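Local coordinates for protein putative metallopeptidase (Corynebacterium diphtheriae, PDB 3QOC) that is probably a metal-dependent aminopeptidase of the creatinase/prolidase type, represented here by its N-terminal domain alone, at residues S57-T62 / L90-G95; L34-Y39 / G100-Y105. All coordinates share one frame; numbering follows the deposited sequence.

In this creatinase/prolidase-like N-terminal domain, residues 34-39 of helix 34-41 come first along the chain, then 57-62 on strand 58-62. Residues 90-95, which run from helix 85-91 into the loop after it, meet that strand in contact 1 and close the inner loop. Strand 97-102 follows directly, and residues 100-105 return to helix 34-41 in contact 2, closing a longer loop that encloses the first. The two contacts lie on opposite sides of the chain's centre, about 15 Å apart between centres, yet both reach the same mixed sheet, an example of nested contacts sharing one sheet.

Contact 1. Residues S57-T62 / L90-G95; sequences SARIST and LSDING
Arg59 and Asp92 meet in a surface salt bridge that rests on a single carboxylate oxygen. NH1 of Arg59 lies 3.0 Å from OD2 of Asp92, with an N-H...O angle of 155°, and the oxygen receives it through its anti lone pair, the one turned away from OD1. NH2 of Arg59 leans on the same OD2 more weakly, at 3.5 Å, so the grip is forked and unequal. Guanidinium and carboxylate are nearly coplanar, 13° apart, and Asp92 also brings its CB to the guanidinium edge, 3.3 Å from NH1 of Arg59. An extended chain carries the guanidinium out to the aspartate: CG stands opposite the backbone N (chi1 -162°) and the chain stays extended to NE. Behind the aspartate, the turn is held by a backbone bond from Ile93 N to Leu90 O. A second carboxylate, that of Glu78, makes a long, weak ion pair with NE of Arg59. Around the bridge, the Arg59 side chain touches Leu89 of helix 85-91 and Ile51 of strand 49-53, so this peripheral salt bridge of the N-terminal domain ties strand 58-62 of the mixed sheet to the loop that follows helix 85-91.

Contact 2. Residues L34-Y39 / G100-Y105; sequences LTHIRY and GFEADY. With SO4 (sulfate ion), chain F.
His36 and Glu102 have the nearest CA atoms between residues 34-39 and 100-105, 10.0 Å apart, so side chains must span the gap. After the strand the chain turns, with Tyr105 N bonded to Glu102 O, and this brings Tyr105 round beside the glutamate. From the helix, the His36 imidazole stands with CG opposite the carbonyl carbon (chi1 -62°) and donates a hydrogen bond from ND1 to OE2 of Glu102, a short 2.5 Å, forming a His-carboxylate pair. The oxygen lies practically in the ring plane and is met nearly along its C-O axis, while ring and carboxylate planes are 43° apart. Next to this bond the edge of the imidazole is turned toward the face of Tyr105 in a T-shaped pair, planes at 78° and centroids 5.1 Å apart; CE1 of His36 comes within 3.6 Å of OH of Tyr105. Elsewhere on the helix, Arg38 holds a sulfate, probably from the crystallisation liquor, by NH1 to O4 at 2.7 Å and NH2 to O2 at 3.1 Å; Arg9 and Arg13 also hydrogen-bond to it. OE1 of Glu102 accepts the backbone N-H groups of Thr32 and His33. Three bonds thus hold the buried carboxylate's rotation, while the ND1 bond and Tyr105 ring together limit how the imidazole can turn. With ND1 as donor, the carboxylate would be expected to polarise the imidazole.

Contact 1. Residues S57-T62 / L90-G95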
ATOM      1  N   SER A  57       9.909   3.923  -2.473  1.00 29.77           N
ATOM      2  CA  SER A  57       9.942   2.727  -1.668  1.00 29.40           C
ATOM      3  C   SER A  57       8.467   2.261  -1.458  1.00 27.85           C
ATOM      4  O   SER A  57       7.502   2.999  -1.776  1.00 26.64           O
ATOM      5  CB  SER A  57      10.600   3.012  -0.334  1.00 29.89           C
ATOM      6  OG  SER A  57       9.711   3.844   0.416  1.00 32.03           O
ATOM      7  N   ALA A  58       8.332   1.046  -0.970  1.00 25.58           N
ATOM      8  CA  ALA A  58       7.055   0.350  -0.830  1.00 24.50           C
ATOM      9  C   ALA A  58       7.133  -0.721   0.244  1.00 22.81           C
ATOM     10  O   ALA A  58       8.174  -1.181   0.544  1.00 24.68           O
ATOM     11  CB  ALA A  58       6.551  -0.247  -2.153  1.00 20.66           C
ATOM     12  N   ARG A  59       5.997  -1.094   0.814  1.00 22.06           N
ATOM     13  CA  ARG A  59       5.941  -2.191   1.771  1.00 21.06           C
ATOM     14  C   ARG A  59       4.593  -2.878   1.603  1.00 19.17           C
ATOM     15  O   ARG A  59       3.597  -2.236   1.342  1.00 18.65           O
ATOM     16  CB  ARG A  59       6.074  -1.617   3.172  1.00 22.14           C
ATOM     17  CG  ARG A  59       6.469  -2.666   4.192  1.00 25.93           C
ATOM     18  CD  ARG A  59       6.671  -2.014   5.566  1.00 30.48           C
ATOM     19  NE  ARG A  59       7.168  -2.953   6.560  1.00 34.04           N
ATOM     20  CZ  ARG A  59       7.032  -2.810   7.874  1.00 37.21           C
ATOM     21  NH1 ARG A  59       6.378  -1.759   8.365  1.00 39.50           N
ATOM     22  NH2 ARG A  59       7.579  -3.700   8.703  1.00 36.93           N
ATOM     23  N   ILE A  60       4.577  -4.190   1.726  1.00 18.27           N
ATOM     24  CA  ILE A  60       3.428  -4.965   1.420  1.00 17.70           C
ATOM     25  C   ILE A  60       3.117  -5.858   2.615  1.00 18.56           C
ATOM     26  O   ILE A  60       3.990  -6.226   3.405  1.00 19.89           O
ATOM     27  CB  ILE A  60       3.622  -5.746   0.134  1.00 17.16           C
ATOM     28  CG1 ILE A  60       2.272  -6.264  -0.337  1.00 18.24           C
ATOM     29  CG2 ILE A  60       4.648  -6.893   0.314  1.00 15.33           C
ATOM     30  CD1 ILE A  60       2.332  -6.828  -1.844  1.00 17.62           C
ATOM     31  N   SER A  61       1.843  -6.105   2.851  1.00 18.59           N
ATOM     32  CA  SER A  61       1.521  -6.926   4.007  1.00 19.25           C
ATOM     33  C   SER A  61       0.521  -8.021   3.659  1.00 18.71           C
ATOM     34  O   SER A  61      -0.342  -7.818   2.861  1.00 15.32           O
ATOM     35  CB  SER A  61       0.923  -6.019   5.089  1.00 20.00           C
ATOM     36  OG  SER A  61       0.505  -6.819   6.169  1.00 26.17           O
ATOM     37  N   THR A  62       0.622  -9.166   4.325  1.00 19.23           N
ATOM     38  CA  THR A  62      -0.327 -10.248   4.086  1.00 19.12           C
ATOM     39  C   THR A  62      -0.326 -11.175   5.322  1.00 20.16           C
ATOM     40  O   THR A  62       0.509 -10.991   6.236  1.00 19.39           O
ATOM     41  CB  THR A  62      -0.020 -11.003   2.822  1.00 18.36           C
ATOM     42  OG1 THR A  62      -1.141 -11.841   2.506  1.00 18.08           O
ATOM     43  CG2 THR A  62       1.218 -11.888   2.980  1.00 19.50           C
ATOM     44  N   LEU A  90      -0.064   0.597   8.540  1.00 27.44           N
ATOM     45  CA  LEU A  90      -0.260   1.984   8.965  1.00 27.04           C
ATOM     46  C   LEU A  90       0.361   2.251  10.331  1.00 27.80           C
ATOM     47  O   LEU A  90       1.007   3.273  10.543  1.00 26.47           O
ATOM     48  CB  LEU A  90      -1.753   2.352   8.944  1.00 28.26           C
ATOM     49  CG  LEU A  90      -2.159   3.797   9.116  1.00 28.64           C
ATOM     50  CD1 LEU A  90      -1.496   4.700   8.062  1.00 28.80           C
ATOM     51  CD2 LEU A  90      -3.664   3.897   9.026  1.00 28.66           C
ATOM     52  N   SER A  91       0.268   1.293  11.240  1.00 29.27           N
ATOM     53  CA  SER A  91       0.751   1.541  12.598  1.00 31.89           C
ATOM     54  C   SER A  91       2.281   1.629  12.620  1.00 32.55           C
ATOM     55  O   SER A  91       2.881   2.095  13.567  1.00 31.66           O
ATOM     56  CB  SER A  91       0.230   0.444  13.538  1.00 34.31           C
ATOM     57  OG  SER A  91       1.299  -0.066  14.290  1.00 40.89           O
ATOM     58  N   ASP A  92       2.913   1.120  11.577  1.00 35.26           N
ATOM     59  CA  ASP A  92       4.384   1.183  11.467  1.00 38.59           C
ATOM     60  C   ASP A  92       4.962   2.496  10.872  1.00 38.55           C
ATOM     61  O   ASP A  92       6.170   2.669  10.823  1.00 41.18           O
ATOM     62  CB  ASP A  92       4.894  -0.044  10.724  1.00 40.67           C
ATOM     63  CG  ASP A  92       5.187  -1.210  11.680  1.00 46.55           C
ATOM     64  OD1 ASP A  92       4.872  -1.128  12.897  1.00 50.72           O
ATOM     65  OD2 ASP A  92       5.735  -2.220  11.228  1.00 53.25           O
ATOM     66  N   ILE A  93       4.093   3.389  10.419  1.00 36.20           N
ATOM     67  CA  ILE A  93       4.510   4.653   9.874  1.00 37.23           C
ATOM     68  C   ILE A  93       4.778   5.650  11.003  1.00 38.27           C
ATOM     69  O   ILE A  93       3.917   5.836  11.887  1.00 37.06           O
ATOM     70  CB  ILE A  93       3.445   5.217   8.973  1.00 35.15           C
ATOM     71  CG1 ILE A  93       3.229   4.263   7.822  1.00 35.74           C
ATOM     72  CG2 ILE A  93       3.859   6.559   8.410  1.00 34.62           C
ATOM     73  CD1 ILE A  93       2.247   4.762   6.933  1.00 36.29           C
ATOM     74  N   ASN A  94       5.961   6.262  10.968  1.00 41.94           N
ATOM     75  CA  ASN A  94       6.374   7.313  11.935  1.00 45.18           C
ATOM     76  C   ASN A  94       6.115   8.697  11.300  1.00 43.86           C
ATOM     77  O   ASN A  94       6.579   8.956  10.193  1.00 46.11           O
ATOM     78  CB  ASN A  94       7.853   7.198  12.285  1.00 49.81           C
ATOM     79  CG  ASN A  94       8.383   5.754  12.254  1.00 56.66           C
ATOM     80  OD1 ASN A  94       8.903   5.269  11.207  1.00 62.45           O
ATOM     81  ND2 ASN A  94       8.323   5.072  13.419  1.00 61.55           N
ATOM     82  N   GLY A  95       5.362   9.568  11.974  1.00 42.06           N
ATOM     83  CA  GLY A  95       4.936  10.833  11.369  1.00 39.85           C
ATOM     84  C   GLY A  95       6.062  11.824  11.204  1.00 41.69           C
ATOM     85  O   GLY A  95       7.179  11.575  11.644  1.00 44.41           O
TER

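Contact 2. Residues L34-Y39 / G100-Y105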
ATOM      1  N   LEU A  34      -7.932  -5.260  -3.817  1.00 17.92           N
ATOM      2  CA  LEU A  34      -7.040  -6.340  -4.178  1.00 19.01           C
ATOM      3  C   LEU A  34      -6.573  -6.290  -5.627  1.00 18.43           C
ATOM      4  O   LEU A  34      -5.424  -6.636  -5.899  1.00 16.86           O
ATOM      5  CB  LEU A  34      -7.629  -7.739  -3.846  1.00 21.14           C
ATOM      6  CG  LEU A  34      -7.213  -8.340  -2.447  1.00 24.11           C
ATOM      7  CD1 LEU A  34      -5.824  -8.574  -2.327  1.00 20.44           C
ATOM      8  CD2 LEU A  34      -7.533  -7.540  -1.219  1.00 30.45           C
ATOM      9  N   THR A  35      -7.463  -5.973  -6.580  1.00 18.73           N
ATOM     10  CA  THR A  35      -7.053  -5.980  -7.983  1.00 18.91           C
ATOM     11  C   THR A  35      -6.028  -4.864  -8.201  1.00 17.76           C
ATOM     12  O   THR A  35      -5.114  -5.000  -9.007  1.00 18.82           O
ATOM     13  CB  THR A  35      -8.251  -5.796  -8.933  1.00 19.71           C
ATOM     14  OG1 THR A  35      -8.802  -4.489  -8.789  1.00 20.36           O
ATOM     15  CG2 THR A  35      -9.366  -6.842  -8.593  1.00 20.90           C
ATOM     16  N   HIS A  36      -6.156  -3.784  -7.437  1.00 18.12           N
ATOM     17  CA  HIS A  36      -5.141  -2.704  -7.442  1.00 17.55           C
ATOM     18  C   HIS A  36      -3.832  -3.187  -6.908  1.00 17.31           C
ATOM     19  O   HIS A  36      -2.778  -2.971  -7.550  1.00 18.84           O
ATOM     20  CB  HIS A  36      -5.609  -1.441  -6.741  1.00 17.44           C
ATOM     21  CG  HIS A  36      -6.799  -0.808  -7.392  1.00 18.63           C
ATOM     22  ND1 HIS A  36      -7.548   0.175  -6.783  1.00 17.76           N
ATOM     23  CD2 HIS A  36      -7.392  -1.037  -8.595  1.00 23.01           C
ATOM     24  CE1 HIS A  36      -8.561   0.497  -7.554  1.00 20.58           C
ATOM     25  NE2 HIS A  36      -8.489  -0.218  -8.674  1.00 22.67           N
ATOM     26  N   ILE A  37      -3.843  -3.962  -5.829  1.00 17.18           N
ATOM     27  CA  ILE A  37      -2.561  -4.480  -5.259  1.00 16.08           C
ATOM     28  C   ILE A  37      -1.891  -5.430  -6.279  1.00 18.12           C
ATOM     29  O   ILE A  37      -0.646  -5.460  -6.468  1.00 18.51           O
ATOM     30  CB  ILE A  37      -2.823  -5.158  -3.934  1.00 15.37           C
ATOM     31  CG1 ILE A  37      -3.241  -4.129  -2.861  1.00 14.64           C
ATOM     32  CG2 ILE A  37      -1.690  -6.005  -3.570  1.00 16.64           C
ATOM     33  CD1 ILE A  37      -3.924  -4.702  -1.644  1.00 13.33           C
ATOM     34  N   ARG A  38      -2.716  -6.226  -6.950  1.00 17.34           N
ATOM     35  CA  ARG A  38      -2.211  -7.180  -7.935  1.00 18.52           C
ATOM     36  C   ARG A  38      -1.565  -6.465  -9.119  1.00 19.07           C
ATOM     37  O   ARG A  38      -0.491  -6.847  -9.585  1.00 19.44           O
ATOM     38  CB  ARG A  38      -3.337  -8.094  -8.423  1.00 17.05           C
ATOM     39  CG  ARG A  38      -2.870  -9.467  -8.876  1.00 21.06           C
ATOM     40  CD  ARG A  38      -2.357  -9.431 -10.306  1.00 22.90           C
ATOM     41  NE  ARG A  38      -3.109  -8.492 -11.135  1.00 24.18           N
ATOM     42  CZ  ARG A  38      -2.695  -8.038 -12.313  1.00 29.43           C
ATOM     43  NH1 ARG A  38      -1.530  -8.435 -12.806  1.00 28.80           N
ATOM     44  NH2 ARG A  38      -3.445  -7.185 -12.997  1.00 27.37           N
ATOM     45  N   TYR A  39      -2.237  -5.424  -9.597  1.00 18.50           N
ATOM     46  CA  TYR A  39      -1.778  -4.635 -10.712  1.00 18.45           C
ATOM     47  C   TYR A  39      -0.405  -4.008 -10.334  1.00 19.37           C
ATOM     48  O   TYR A  39       0.534  -3.986 -11.159  1.00 19.08           O
ATOM     49  CB  TYR A  39      -2.865  -3.574 -11.008  1.00 17.61           C
ATOM     50  CG  TYR A  39      -2.507  -2.585 -12.088  1.00 19.83           C
ATOM     51  CD1 TYR A  39      -2.750  -2.862 -13.429  1.00 21.75           C
ATOM     52  CD2 TYR A  39      -1.909  -1.392 -11.769  1.00 23.41           C
ATOM     53  CE1 TYR A  39      -2.403  -1.941 -14.416  1.00 21.00           C
ATOM     54  CE2 TYR A  39      -1.561  -0.402 -12.779  1.00 23.96           C
ATOM     55  CZ  TYR A  39      -1.807  -0.712 -14.075  1.00 21.46           C
ATOM     56  OH  TYR A  39      -1.445   0.190 -15.024  1.00 22.46           O
ATOM     57  N   GLY A 100      -2.710   8.761   1.813  1.00 20.02           N
ATOM     58  CA  GLY A 100      -3.955   8.616   1.060  1.00 21.19           C
ATOM     59  C   GLY A 100      -4.548   7.212   1.219  1.00 20.90           C
ATOM     60  O   GLY A 100      -3.807   6.286   1.465  1.00 21.68           O
ATOM     61  N   PHE A 101      -5.870   7.066   1.053  1.00 20.57           N
ATOM     62  CA  PHE A 101      -6.536   5.789   1.044  1.00 19.63           C
ATOM     63  C   PHE A 101      -7.609   5.744  -0.001  1.00 19.22           C
ATOM     64  O   PHE A 101      -8.072   6.767  -0.451  1.00 20.22           O
ATOM     65  CB  PHE A 101      -7.090   5.390   2.451  1.00 20.09           C
ATOM     66  CG  PHE A 101      -8.166   6.273   2.944  1.00 22.09           C
ATOM     67  CD1 PHE A 101      -9.500   5.942   2.735  1.00 28.21           C
ATOM     68  CD2 PHE A 101      -7.872   7.406   3.689  1.00 25.82           C
ATOM     69  CE1 PHE A 101     -10.523   6.774   3.174  1.00 26.95           C
ATOM     70  CE2 PHE A 101      -8.886   8.203   4.161  1.00 29.51           C
ATOM     71  CZ  PHE A 101     -10.224   7.882   3.892  1.00 28.56           C
ATOM     72  N   GLU A 102      -8.014   4.563  -0.406  1.00 19.94           N
ATOM     73  CA  GLU A 102      -8.924   4.463  -1.499  1.00 21.69           C
ATOM     74  C   GLU A 102     -10.374   4.651  -0.966  1.00 22.50           C
ATOM     75  O   GLU A 102     -11.072   3.703  -0.540  1.00 22.15           O
ATOM     76  CB  GLU A 102      -8.745   3.125  -2.185  1.00 22.52           C
ATOM     77  CG  GLU A 102      -7.402   2.921  -2.733  1.00 25.20           C
ATOM     78  CD  GLU A 102      -7.280   1.547  -3.399  1.00 27.35           C
ATOM     79  OE1 GLU A 102      -7.001   0.541  -2.689  1.00 24.22           O
ATOM     80  OE2 GLU A 102      -7.488   1.477  -4.627  1.00 26.38           O
ATOM     81  N   ALA A 103     -10.837   5.867  -1.011  1.00 23.03           N
ATOM     82  CA  ALA A 103     -12.084   6.201  -0.295  1.00 24.80           C
ATOM     83  C   ALA A 103     -13.299   5.611  -1.036  1.00 25.26           C
ATOM     84  O   ALA A 103     -14.339   5.401  -0.464  1.00 23.95           O
ATOM     85  CB  ALA A 103     -12.222   7.758  -0.145  1.00 22.58           C
ATOM     86  N   ASP A 104     -13.123   5.330  -2.317  1.00 26.29           N
ATOM     87  CA  ASP A 104     -14.160   4.697  -3.079  1.00 27.87           C
ATOM     88  C   ASP A 104     -14.312   3.208  -2.764  1.00 27.20           C
ATOM     89  O   ASP A 104     -15.292   2.597  -3.223  1.00 26.07           O
ATOM     90  CB  ASP A 104     -13.834   4.807  -4.591  1.00 30.24           C
ATOM     91  CG  ASP A 104     -13.962   6.211  -5.137  1.00 34.79           C
ATOM     92  OD1 ASP A 104     -14.486   7.113  -4.407  1.00 41.40           O
ATOM     93  OD2 ASP A 104     -13.541   6.397  -6.310  1.00 39.22           O
ATOM     94  N   TYR A 105     -13.334   2.617  -2.062  1.00 26.04           N
ATOM     95  CA  TYR A 105     -13.342   1.199  -1.823  1.00 27.33           C
ATOM     96  C   TYR A 105     -13.380   0.817  -0.372  1.00 28.09           C
ATOM     97  O   TYR A 105     -13.868  -0.255  -0.022  1.00 30.39           O
ATOM     98  CB  TYR A 105     -12.137   0.510  -2.489  1.00 27.08           C
ATOM     99  CG  TYR A 105     -12.101   0.687  -3.986  1.00 27.67           C
ATOM    100  CD1 TYR A 105     -12.620  -0.277  -4.838  1.00 30.88           C
ATOM    101  CD2 TYR A 105     -11.607   1.848  -4.556  1.00 26.89           C
ATOM    102  CE1 TYR A 105     -12.595  -0.102  -6.231  1.00 27.90           C
ATOM    103  CE2 TYR A 105     -11.557   2.011  -5.901  1.00 27.30           C
ATOM    104  CZ  TYR A 105     -12.047   1.020  -6.735  1.00 29.80           C
ATOM    105  OH  TYR A 105     -12.040   1.228  -8.084  1.00 33.74           O
TER
HETATM  106  S   SO4 F 136      -0.898  -7.905 -16.030  1.00 41.08           S
HETATM  107  O1  SO4 F 136      -0.430  -7.013 -17.058  1.00 46.47           O
HETATM  108  O2  SO4 F 136      -2.182  -7.302 -15.821  1.00 39.99           O
HETATM  109  O3  SO4 F 136      -0.975  -9.267 -16.515  1.00 44.98           O
HETATM  110  O4  SO4 F 136       0.072  -7.932 -14.945  1.00 45.58           O